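Local coordinates for general Secretion Pathway Protein (Vibrio vulnificus, PDB 4G54), which probably binds peptidoglycan through its periplasmic region as part of the EpsAB component of the type II secretion system, at residues A[18-29]-A[83-93]; A[34-43]-A[50-60]. All coordinates share one frame; numbering follows the deposited sequence.

Contact 1: residues A[18-29]-A[83-93]; sequences WLGESAVARMTT and LQHEGQRAYVV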
loop_
_atom_site.group_PDB
_atom_site.type_symbol
_atom_site.label_atom_id
_atom_site.label_comp_id
_atom_site.label_asym_id
_atom_site.label_seq_id
_atom_site.Cartn_x
_atom_site.Cartn_y
_atom_site.Cartn_z
ATOM N N TRP A 18 7.707 27.898 -1.716
ATOM C CA TRP A 18 7.653 26.422 -2.087
ATOM C C TRP A 18 7.713 26.286 -3.617
ATOM O O TRP A 18 6.894 25.592 -4.254
ATOM C CB TRP A 18 6.400 25.738 -1.486
ATOM C CG TRP A 18 6.706 25.195 -0.128
ATOM C CD1 TRP A 18 6.519 25.832 1.080
ATOM C CD2 TRP A 18 7.338 23.952 0.170
ATOM N NE1 TRP A 18 6.973 25.039 2.110
ATOM C CE2 TRP A 18 7.485 23.883 1.580
ATOM C CE3 TRP A 18 7.760 22.864 -0.610
ATOM C CZ2 TRP A 18 8.051 22.786 2.217
ATOM C CZ3 TRP A 18 8.322 21.764 0.033
ATOM C CH2 TRP A 18 8.444 21.728 1.434
ATOM N N LEU A 19 8.705 26.983 -4.184
ATOM C CA LEU A 19 8.651 27.439 -5.577
ATOM C C LEU A 19 7.325 28.193 -5.728
ATOM O O LEU A 19 7.082 29.134 -4.941
ATOM C CB LEU A 19 8.858 26.309 -6.588
ATOM C CG LEU A 19 10.306 26.118 -7.016
ATOM C CD1 LEU A 19 10.942 24.864 -6.397
ATOM C CD2 LEU A 19 10.389 26.070 -8.569
ATOM N N GLY A 20 6.467 27.810 -6.683
ATOM C CA GLY A 20 5.137 28.456 -6.793
ATOM C C GLY A 20 3.964 27.764 -6.090
ATOM O O GLY A 20 2.862 28.306 -6.034
ATOM N N GLU A 21 4.169 26.565 -5.543
ATOM C CA GLU A 21 3.007 25.818 -5.037
ATOM C C GLU A 21 2.970 25.559 -3.510
ATOM O O GLU A 21 3.159 24.421 -3.033
ATOM C CB GLU A 21 2.751 24.535 -5.869
ATOM C CG GLU A 21 2.530 24.751 -7.407
ATOM C CD GLU A 21 3.829 24.666 -8.182
ATOM O OE1 GLU A 21 4.788 24.125 -7.600
ATOM O OE2 GLU A 21 3.908 25.125 -9.351
ATOM N N SER A 22 2.686 26.618 -2.745
ATOM C CA SER A 22 2.542 26.464 -1.285
ATOM C C SER A 22 1.352 25.520 -0.861
ATOM O O SER A 22 1.389 24.939 0.214
ATOM C CB SER A 22 2.545 27.831 -0.552
ATOM O OG SER A 22 1.291 28.503 -0.629
ATOM N N ALA A 23 0.317 25.387 -1.702
ATOM C CA ALA A 23 -0.812 24.470 -1.406
ATOM C C ALA A 23 -0.339 23.024 -1.232
ATOM O O ALA A 23 -0.982 22.277 -0.469
ATOM C CB ALA A 23 -1.833 24.505 -2.497
ATOM N N VAL A 24 0.725 22.623 -1.944
ATOM C CA VAL A 24 1.151 21.211 -1.873
ATOM C C VAL A 24 1.712 20.872 -0.559
ATOM O O VAL A 24 1.759 19.670 -0.207
ATOM C CB VAL A 24 2.322 20.814 -2.805
ATOM C CG1 VAL A 24 1.973 19.547 -3.602
ATOM C CG2 VAL A 24 2.886 21.931 -3.579
ATOM N N ALA A 25 2.227 21.889 0.133
ATOM C CA ALA A 25 2.977 21.751 1.381
ATOM C C ALA A 25 2.143 21.986 2.628
ATOM O O ALA A 25 2.667 22.430 3.656
ATOM C CB ALA A 25 4.147 22.734 1.383
ATOM N N ARG A 26 0.839 21.726 2.551
ATOM C CA ARG A 26 -0.013 21.861 3.706
ATOM C C ARG A 26 0.338 21.003 4.974
ATOM O O ARG A 26 0.257 21.503 6.103
ATOM C CB ARG A 26 -1.440 21.536 3.268
ATOM C CG ARG A 26 -2.352 21.613 4.407
ATOM C CD ARG A 26 -3.815 21.594 4.015
ATOM N NE ARG A 26 -4.610 21.455 5.230
ATOM C CZ ARG A 26 -4.747 20.316 5.928
ATOM N NH1 ARG A 26 -4.184 19.177 5.522
ATOM N NH2 ARG A 26 -5.483 20.327 7.040
ATOM N N MET A 27 0.603 19.706 4.770
ATOM C CA MET A 27 0.822 18.778 5.871
ATOM C C MET A 27 2.288 18.827 6.181
ATOM O O MET A 27 3.169 18.571 5.317
ATOM C CB MET A 27 0.440 17.337 5.465
ATOM C CG MET A 27 -1.065 17.255 5.247
ATOM S SD MET A 27 -1.767 15.622 4.996
ATOM C CE MET A 27 -0.996 15.129 3.423
ATOM N N THR A 28 2.597 19.150 7.418
ATOM C CA THR A 28 3.977 19.471 7.752
ATOM C C THR A 28 4.719 18.421 8.567
ATOM O O THR A 28 5.911 18.575 8.827
ATOM C CB THR A 28 4.030 20.830 8.522
ATOM O OG1 THR A 28 3.264 20.665 9.714
ATOM C CG2 THR A 28 3.386 21.904 7.689
ATOM N N THR A 29 4.043 17.330 8.929
ATOM C CA THR A 29 4.701 16.230 9.603
ATOM C C THR A 29 4.305 14.958 8.953
ATOM O O THR A 29 3.208 14.866 8.335
ATOM C CB THR A 29 4.323 16.091 11.089
ATOM O OG1 THR A 29 2.951 15.698 11.210
ATOM C CG2 THR A 29 4.509 17.399 11.834
ATOM N N LEU A 83 8.238 16.146 0.519
ATOM C CA LEU A 83 8.690 17.278 -0.334
ATOM C C LEU A 83 9.717 18.102 0.467
ATOM O O LEU A 83 9.606 18.221 1.698
ATOM C CB LEU A 83 7.499 18.111 -0.757
ATOM C CG LEU A 83 6.374 17.352 -1.516
ATOM C CD1 LEU A 83 5.329 18.372 -2.041
ATOM C CD2 LEU A 83 6.959 16.528 -2.645
ATOM N N GLN A 84 10.751 18.608 -0.208
ATOM C CA GLN A 84 11.801 19.346 0.510
ATOM C C GLN A 84 12.003 20.629 -0.302
ATOM O O GLN A 84 12.000 20.588 -1.533
ATOM C CB GLN A 84 13.127 18.517 0.728
ATOM C CG GLN A 84 12.973 16.923 0.614
ATOM C CD GLN A 84 13.929 15.981 1.452
ATOM O OE1 GLN A 84 14.790 16.455 2.232
ATOM N NE2 GLN A 84 13.741 14.608 1.285
ATOM N N HIS A 85 12.054 21.773 0.392
ATOM C CA HIS A 85 12.344 23.062 -0.263
ATOM C C HIS A 85 13.043 23.973 0.721
ATOM O O HIS A 85 12.474 24.389 1.749
ATOM C CB HIS A 85 11.108 23.744 -0.850
ATOM C CG HIS A 85 11.402 25.063 -1.496
ATOM N ND1 HIS A 85 12.153 25.172 -2.652
ATOM C CD2 HIS A 85 11.062 26.328 -1.137
ATOM C CE1 HIS A 85 12.263 26.452 -2.976
ATOM N NE2 HIS A 85 11.601 27.171 -2.080
ATOM N N GLU A 86 14.293 24.290 0.343
ATOM C CA GLU A 86 15.211 25.072 1.143
ATOM C C GLU A 86 15.092 24.892 2.677
ATOM O O GLU A 86 14.760 25.836 3.419
ATOM C CB GLU A 86 15.218 26.533 0.650
ATOM C CG GLU A 86 13.909 27.314 0.733
ATOM C CD GLU A 86 14.087 28.765 0.298
ATOM O OE1 GLU A 86 14.277 29.629 1.198
ATOM O OE2 GLU A 86 14.085 29.039 -0.942
ATOM N N GLY A 87 15.378 23.664 3.136
ATOM C CA GLY A 87 15.425 23.354 4.569
ATOM C C GLY A 87 14.074 23.090 5.198
ATOM O O GLY A 87 13.985 22.804 6.404
ATOM N N GLN A 88 13.011 23.184 4.411
ATOM C CA GLN A 88 11.676 22.825 4.921
ATOM C C GLN A 88 11.231 21.464 4.382
ATOM O O GLN A 88 11.643 21.089 3.266
ATOM C CB GLN A 88 10.657 23.876 4.514
ATOM C CG GLN A 88 11.083 25.260 4.902
ATOM C CD GLN A 88 9.980 25.947 5.631
ATOM O OE1 GLN A 88 9.902 25.878 6.861
ATOM N NE2 GLN A 88 9.075 26.572 4.878
ATOM N N ARG A 89 10.445 20.732 5.187
ATOM C CA ARG A 89 9.788 19.491 4.679
ATOM C C ARG A 89 8.267 19.626 4.721
ATOM O O ARG A 89 7.694 20.334 5.579
ATOM C CB ARG A 89 10.220 18.197 5.430
ATOM C CG ARG A 89 11.700 17.835 5.172
ATOM C CD ARG A 89 12.328 17.099 6.336
ATOM N NE ARG A 89 11.714 15.789 6.489
ATOM C CZ ARG A 89 12.132 14.652 5.915
ATOM N NH1 ARG A 89 13.222 14.641 5.135
ATOM N NH2 ARG A 89 11.440 13.508 6.145
ATOM N N ALA A 90 7.623 18.932 3.808
ATOM C CA ALA A 90 6.176 18.814 3.764
ATOM C C ALA A 90 5.855 17.486 3.150
ATOM O O ALA A 90 6.764 16.756 2.653
ATOM C CB ALA A 90 5.528 19.917 2.942
ATOM N N TYR A 91 4.604 17.070 3.280
ATOM C CA TYR A 91 4.259 15.660 2.978
ATOM C C TYR A 91 2.945 15.711 2.187
ATOM O O TYR A 91 2.052 16.422 2.557
ATOM C CB TYR A 91 4.023 14.876 4.306
ATOM C CG TYR A 91 5.302 14.771 5.094
ATOM C CD1 TYR A 91 5.678 15.776 6.014
ATOM C CD2 TYR A 91 6.177 13.687 4.860
ATOM C CE1 TYR A 91 6.885 15.697 6.671
ATOM C CE2 TYR A 91 7.415 13.570 5.551
ATOM C CZ TYR A 91 7.753 14.589 6.472
ATOM O OH TYR A 91 8.920 14.559 7.175
ATOM N N VAL A 92 2.861 14.946 1.097
ATOM C CA VAL A 92 1.647 14.954 0.271
ATOM C C VAL A 92 1.361 13.510 -0.187
ATOM O O VAL A 92 2.277 12.708 -0.316
ATOM C CB VAL A 92 1.822 15.931 -0.942
ATOM C CG1 VAL A 92 2.865 15.417 -1.977
ATOM C CG2 VAL A 92 0.531 16.195 -1.570
ATOM N N VAL A 93 0.087 13.152 -0.273
ATOM C CA VAL A 93 -0.271 11.824 -0.738
ATOM C C VAL A 93 -0.219 11.750 -2.227
ATOM O O VAL A 93 -0.824 12.577 -2.927
ATOM C CB VAL A 93 -1.650 11.369 -0.189
ATOM C CG1 VAL A 93 -2.120 10.089 -0.897
ATOM C CG2 VAL A 93 -1.538 11.172 1.347
HETATM O O HOH W 1 0.467 18.672 2.016
HETATM O O HOH W 2 8.153 19.844 8.461
#
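The β-hairpin of strands 79-85 and 88-97, closed by a type I' turn from His85 to Gln88, carries the N-terminal segment 18-29, whose Trp18 packs on His85, Gln88, Leu83 and Ala90. His85 CB sits over one face of the indole in a CH-π contact, 3.7 Å from the centroid of the Trp18 six-membered ring and 23° off its normal. Ala25 CB covers the other face, 3.5 Å above the Trp18 plane, so the indole is sandwiched between its own segment and the hairpin. With CG anti to the backbone N (chi1 179°), the His85 imidazole lies against the Trp18-Leu19 backbone, with Leu19 N over one of its faces, 3.6 Å from His85 NE2. The CH2 edge of the indole rests on the backbone of the strand pair, with Leu83 O and Arg89 C near its plane, and Trp18 CH2 comes within 3.7 Å of Ala90 CB.

Beyond the tryptophan, Ala25 CB and Ala90 CB meet at 3.5 Å. Val24 CG1 crosses Leu83 CD1 at about a right angle, 3.9 Å away. A direct backbone bond follows, Tyr91 N to Met27 O at 2.9 Å, bent to 140° at the hydrogen. Water fills in around it: one molecule donates to Val24 O and Tyr91 O and accepts from Met27 N, and a second donates to both Thr28 O and Arg89 O. The Tyr91 ring lies against Thr28 and Thr29, with Thr28 O at its edge and Thr29 C 3.3 Å from Tyr91 CD1. Arg89 NE and NH2 both bond to Tyr91 OH side-on, while NH2 also pairs with Glu125. The arrangement is that of a β-hairpin with a two-residue type I' loop, formed by the two central strands of the antiparallel sheet in a C39-peptidase-like domain.

Contact 2: residues A[34-43]-A[50-60]; sequences LEELYKLWGY and TMCEQPSTSIF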
loop_
_atom_site.group_PDB
_atom_site.type_symbol
_atom_site.label_atom_id
_atom_site.label_comp_id
_atom_site.label_asym_id
_atom_site.label_seq_id
_atom_site.Cartn_x
_atom_site.Cartn_y
_atom_site.Cartn_z
ATOM N N LEU A 34 0.570 10.576 7.185
ATOM C CA LEU A 34 0.165 9.137 7.294
ATOM C C LEU A 34 -1.268 9.023 7.800
ATOM O O LEU A 34 -2.003 8.121 7.342
ATOM C CB LEU A 34 1.060 8.352 8.227
ATOM C CG LEU A 34 2.437 8.124 7.673
ATOM C CD1 LEU A 34 3.231 7.517 8.806
ATOM C CD2 LEU A 34 2.405 7.136 6.435
ATOM N N GLU A 35 -1.699 9.977 8.643
ATOM C CA GLU A 35 -3.121 9.973 9.029
ATOM C C GLU A 35 -3.978 10.092 7.752
ATOM O O GLU A 35 -5.001 9.384 7.608
ATOM C CB GLU A 35 -3.436 11.092 10.074
ATOM C CG GLU A 35 -4.823 10.978 10.574
ATOM C CD GLU A 35 -5.174 12.111 11.526
ATOM O OE1 GLU A 35 -4.379 13.069 11.641
ATOM O OE2 GLU A 35 -6.265 12.026 12.124
ATOM N N GLU A 36 -3.616 10.950 6.808
ATOM C CA GLU A 36 -4.361 11.083 5.575
ATOM C C GLU A 36 -4.269 9.793 4.720
ATOM O O GLU A 36 -5.253 9.380 4.091
ATOM C CB GLU A 36 -3.816 12.315 4.796
ATOM C CG GLU A 36 -4.792 12.829 3.665
ATOM C CD GLU A 36 -6.064 13.446 4.206
ATOM O OE1 GLU A 36 -6.177 13.702 5.462
ATOM O OE2 GLU A 36 -6.925 13.732 3.330
ATOM N N LEU A 37 -3.051 9.254 4.626
ATOM C CA LEU A 37 -2.894 8.043 3.786
ATOM C C LEU A 37 -3.723 6.893 4.323
ATOM O O LEU A 37 -4.357 6.167 3.550
ATOM C CB LEU A 37 -1.383 7.730 3.707
ATOM C CG LEU A 37 -1.020 6.565 2.793
ATOM C CD1 LEU A 37 -1.490 6.911 1.424
ATOM C CD2 LEU A 37 0.534 6.395 2.805
ATOM N N TYR A 38 -3.824 6.766 5.650
ATOM C CA TYR A 38 -4.692 5.706 6.181
ATOM C C TYR A 38 -6.169 5.960 5.822
ATOM O O TYR A 38 -6.924 4.996 5.612
ATOM C CB TYR A 38 -4.624 5.643 7.691
ATOM C CG TYR A 38 -3.517 4.751 8.244
ATOM C CD1 TYR A 38 -2.374 5.288 8.790
ATOM C CD2 TYR A 38 -3.617 3.326 8.193
ATOM C CE1 TYR A 38 -1.359 4.386 9.396
ATOM C CE2 TYR A 38 -2.656 2.505 8.667
ATOM C CZ TYR A 38 -1.560 3.020 9.305
ATOM O OH TYR A 38 -0.608 2.168 9.807
ATOM N N LYS A 39 -6.590 7.203 5.719
ATOM C CA LYS A 39 -8.002 7.415 5.375
ATOM C C LYS A 39 -8.313 6.840 3.955
ATOM O O LYS A 39 -9.434 6.396 3.677
ATOM C CB LYS A 39 -8.308 8.886 5.329
ATOM C CG LYS A 39 -8.181 9.597 6.616
ATOM C CD LYS A 39 -8.711 11.086 6.455
ATOM C CE LYS A 39 -8.126 11.923 7.553
ATOM N NZ LYS A 39 -8.481 13.364 7.369
ATOM N N LEU A 40 -7.343 6.909 3.018
ATOM C CA LEU A 40 -7.524 6.357 1.679
ATOM C C LEU A 40 -7.754 4.880 1.719
ATOM O O LEU A 40 -8.443 4.347 0.847
ATOM C CB LEU A 40 -6.268 6.607 0.804
ATOM C CG LEU A 40 -6.274 7.779 -0.111
ATOM C CD1 LEU A 40 -6.152 8.902 0.760
ATOM C CD2 LEU A 40 -5.094 7.737 -1.107
ATOM N N TRP A 41 -7.206 4.201 2.730
ATOM C CA TRP A 41 -7.468 2.789 2.906
ATOM C C TRP A 41 -8.768 2.530 3.690
ATOM O O TRP A 41 -9.180 1.362 3.929
ATOM C CB TRP A 41 -6.263 2.137 3.611
ATOM C CG TRP A 41 -5.031 2.084 2.758
ATOM C CD1 TRP A 41 -4.051 2.960 2.724
ATOM C CD2 TRP A 41 -4.685 1.029 1.855
ATOM N NE1 TRP A 41 -3.051 2.574 1.842
ATOM C CE2 TRP A 41 -3.425 1.359 1.293
ATOM C CE3 TRP A 41 -5.320 -0.165 1.493
ATOM C CZ2 TRP A 41 -2.751 0.490 0.339
ATOM C CZ3 TRP A 41 -4.674 -1.011 0.564
ATOM C CH2 TRP A 41 -3.444 -0.649 -0.006
ATOM N N GLY A 42 -9.467 3.599 4.087
ATOM C CA GLY A 42 -10.719 3.443 4.850
ATOM C C GLY A 42 -10.590 3.425 6.367
ATOM O O GLY A 42 -11.610 3.067 7.059
ATOM N N TYR A 43 -9.400 3.749 6.901
ATOM C CA TYR A 43 -9.144 3.581 8.303
ATOM C C TYR A 43 -8.876 4.875 9.041
ATOM O O TYR A 43 -8.239 5.788 8.520
ATOM C CB TYR A 43 -7.968 2.659 8.551
ATOM C CG TYR A 43 -8.312 1.261 8.102
ATOM C CD1 TYR A 43 -9.261 0.495 8.808
ATOM C CD2 TYR A 43 -7.720 0.675 6.969
ATOM C CE1 TYR A 43 -9.593 -0.816 8.407
ATOM C CE2 TYR A 43 -8.044 -0.638 6.581
ATOM C CZ TYR A 43 -8.995 -1.356 7.325
ATOM O OH TYR A 43 -9.442 -2.614 6.982
ATOM N N THR A 50 0.575 6.346 13.451
ATOM C CA THR A 50 1.270 7.217 12.527
ATOM C C THR A 50 2.713 7.564 12.882
ATOM O O THR A 50 3.318 8.444 12.245
ATOM C CB THR A 50 0.433 8.532 12.359
ATOM O OG1 THR A 50 0.262 9.132 13.654
ATOM C CG2 THR A 50 -0.875 8.242 11.753
ATOM N N MET A 51 3.214 6.884 13.902
ATOM C CA MET A 51 4.672 6.955 14.212
ATOM C C MET A 51 5.575 6.248 13.155
ATOM O O MET A 51 6.769 6.559 13.088
ATOM C CB MET A 51 4.974 6.405 15.592
ATOM C CG MET A 51 4.422 7.229 16.756
ATOM S SD MET A 51 4.603 6.284 18.277
ATOM C CE MET A 51 6.278 6.723 18.847
ATOM N N CYS A 52 5.009 5.306 12.389
ATOM C CA CYS A 52 5.783 4.522 11.404
ATOM C C CYS A 52 7.037 3.916 12.027
ATOM O O CYS A 52 8.130 4.025 11.490
ATOM C CB CYS A 52 6.172 5.452 10.234
ATOM S SG CYS A 52 6.530 4.486 8.703
ATOM N N GLU A 53 6.843 3.244 13.163
ATOM C CA GLU A 53 7.968 2.600 13.835
ATOM C C GLU A 53 7.603 1.146 13.929
ATOM O O GLU A 53 6.439 0.747 13.775
ATOM C CB GLU A 53 8.181 3.207 15.222
ATOM C CG GLU A 53 8.900 4.585 15.109
ATOM C CD GLU A 53 8.990 5.379 16.424
ATOM O OE1 GLU A 53 8.972 4.736 17.499
ATOM O OE2 GLU A 53 9.097 6.648 16.398
ATOM N N GLN A 54 8.634 0.300 14.077
ATOM C CA GLN A 54 8.385 -1.123 14.211
ATOM C C GLN A 54 8.535 -1.484 15.669
ATOM O O GLN A 54 9.389 -0.864 16.354
ATOM C CB GLN A 54 9.459 -1.951 13.518
ATOM C CG GLN A 54 9.575 -1.676 12.031
ATOM C CD GLN A 54 8.285 -1.832 11.250
ATOM O OE1 GLN A 54 7.694 -2.910 11.187
ATOM N NE2 GLN A 54 7.931 -0.772 10.532
ATOM N N PRO A 55 7.787 -2.459 16.149
ATOM C CA PRO A 55 6.829 -3.304 15.426
ATOM C C PRO A 55 5.507 -2.620 15.071
ATOM O O PRO A 55 5.119 -1.625 15.723
ATOM C CB PRO A 55 6.538 -4.472 16.406
ATOM C CG PRO A 55 6.887 -3.930 17.716
ATOM C CD PRO A 55 8.037 -2.970 17.515
ATOM N N SER A 56 4.862 -3.182 14.053
ATOM C CA SER A 56 3.522 -2.757 13.657
ATOM C C SER A 56 2.561 -2.905 14.830
ATOM O O SER A 56 2.651 -3.782 15.633
ATOM C CB SER A 56 3.030 -3.672 12.511
ATOM O OG SER A 56 4.000 -3.774 11.454
ATOM N N THR A 57 1.566 -2.027 14.812
ATOM C CA THR A 57 0.516 -1.987 15.777
ATOM C C THR A 57 -0.811 -2.477 15.176
ATOM O O THR A 57 -1.840 -2.620 15.915
ATOM C CB THR A 57 0.294 -0.461 16.245
ATOM O OG1 THR A 57 0.416 0.451 15.102
ATOM C CG2 THR A 57 1.450 -0.186 17.257
ATOM N N SER A 58 -0.805 -2.761 13.864
ATOM C CA SER A 58 -2.011 -3.299 13.185
ATOM C C SER A 58 -1.453 -4.208 12.066
ATOM O O SER A 58 -0.205 -4.399 12.014
ATOM C CB SER A 58 -2.830 -2.157 12.540
ATOM O OG SER A 58 -2.190 -1.662 11.352
ATOM N N ILE A 59 -2.320 -4.734 11.194
ATOM C CA ILE A 59 -1.802 -5.571 10.089
ATOM C C ILE A 59 -1.053 -4.733 9.044
ATOM O O ILE A 59 -0.374 -5.284 8.215
ATOM C CB ILE A 59 -2.871 -6.405 9.409
ATOM C CG1 ILE A 59 -3.929 -5.466 8.795
ATOM C CG2 ILE A 59 -3.482 -7.317 10.553
ATOM C CD1 ILE A 59 -4.719 -6.054 7.587
ATOM N N PHE A 60 -1.101 -3.400 9.139
ATOM C CA PHE A 60 -0.404 -2.588 8.160
ATOM C C PHE A 60 1.074 -2.545 8.407
ATOM O O PHE A 60 1.554 -2.500 9.597
ATOM C CB PHE A 60 -0.963 -1.149 8.072
ATOM C CG PHE A 60 -2.136 -0.975 7.165
ATOM C CD1 PHE A 60 -3.350 -1.487 7.527
ATOM C CD2 PHE A 60 -2.007 -0.312 5.918
ATOM C CE1 PHE A 60 -4.454 -1.378 6.695
ATOM C CE2 PHE A 60 -3.100 -0.147 5.107
ATOM C CZ PHE A 60 -4.310 -0.703 5.422
HETATM O O HOH W 3 -0.870 0.580 12.056
#
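Ser58 OG, joined to Tyr38 OH through a water, is gripped twice: it accepts from Phe60 N at 3.0 Å with a fairly straight angle of 162°, closing an ST turn, and it lies 2.7 Å from the water oxygen. That water is bonded in turn to Tyr38 OH at 2.8 Å, tying the phenol of helix 30-40 to the loop 50-60. The turn leads straight into Phe60, the side chain on which the aromatic cluster converges. The Phe60 edge points at the face of the Trp41 five-membered ring, with Phe60 CE2 3.8 Å from Trp41 CG and the planes at 79°. Trp41 CG stands anti to the carbonyl carbon (chi1 -69°), which offers the indole face to Phe60. Tyr38 approaches differently, laying CE2 over a face of the Phe60 ring, off-centre, while its OH passes beside Phe60 CB. Tyr43 CE2 completes the group at 3.7 Å from Phe60 CE1.

At the start of the loop, Thr50 CG2 lies 3.7 Å from Glu35 N and also touches Leu34 CB. Leu34 CD1 reaches past Thr50 O to touch Cys52 CB at 3.9 Å, next to the disulfide that joins Cys52 to Cys62. Pro131 backs both Trp41 and Phe60. The chemistry implies a largely apolar interface between helix and loop, in which the buried serine and tyrosine hydroxyls share a water and the disulfide fixes the loop to strand 60-66.

How the contacts relate
From the N terminus, the chain first runs through 18-29, the first modelled residues, whose partner comes much later; helix 30-40 follows at once, and contact 2 closes the short loop between 34-43 and 50-60. Strand 60-66 and helix 69-73 follow, and contact 1 closes where strand 79-85 ends and turns into strand 88-97. Contact 2 is thus nested inside the loop closed by contact 1. Their centres are about 21 Å apart, yet they touch: Val93 packs on Leu37, Leu40 and Glu36, and Met27 also rests on Glu36. Helix 30-40 therefore connects the two, its sheet-facing residues meeting strand 88-97 while contact 2 ties it to the loop that enters edge strand 60-66.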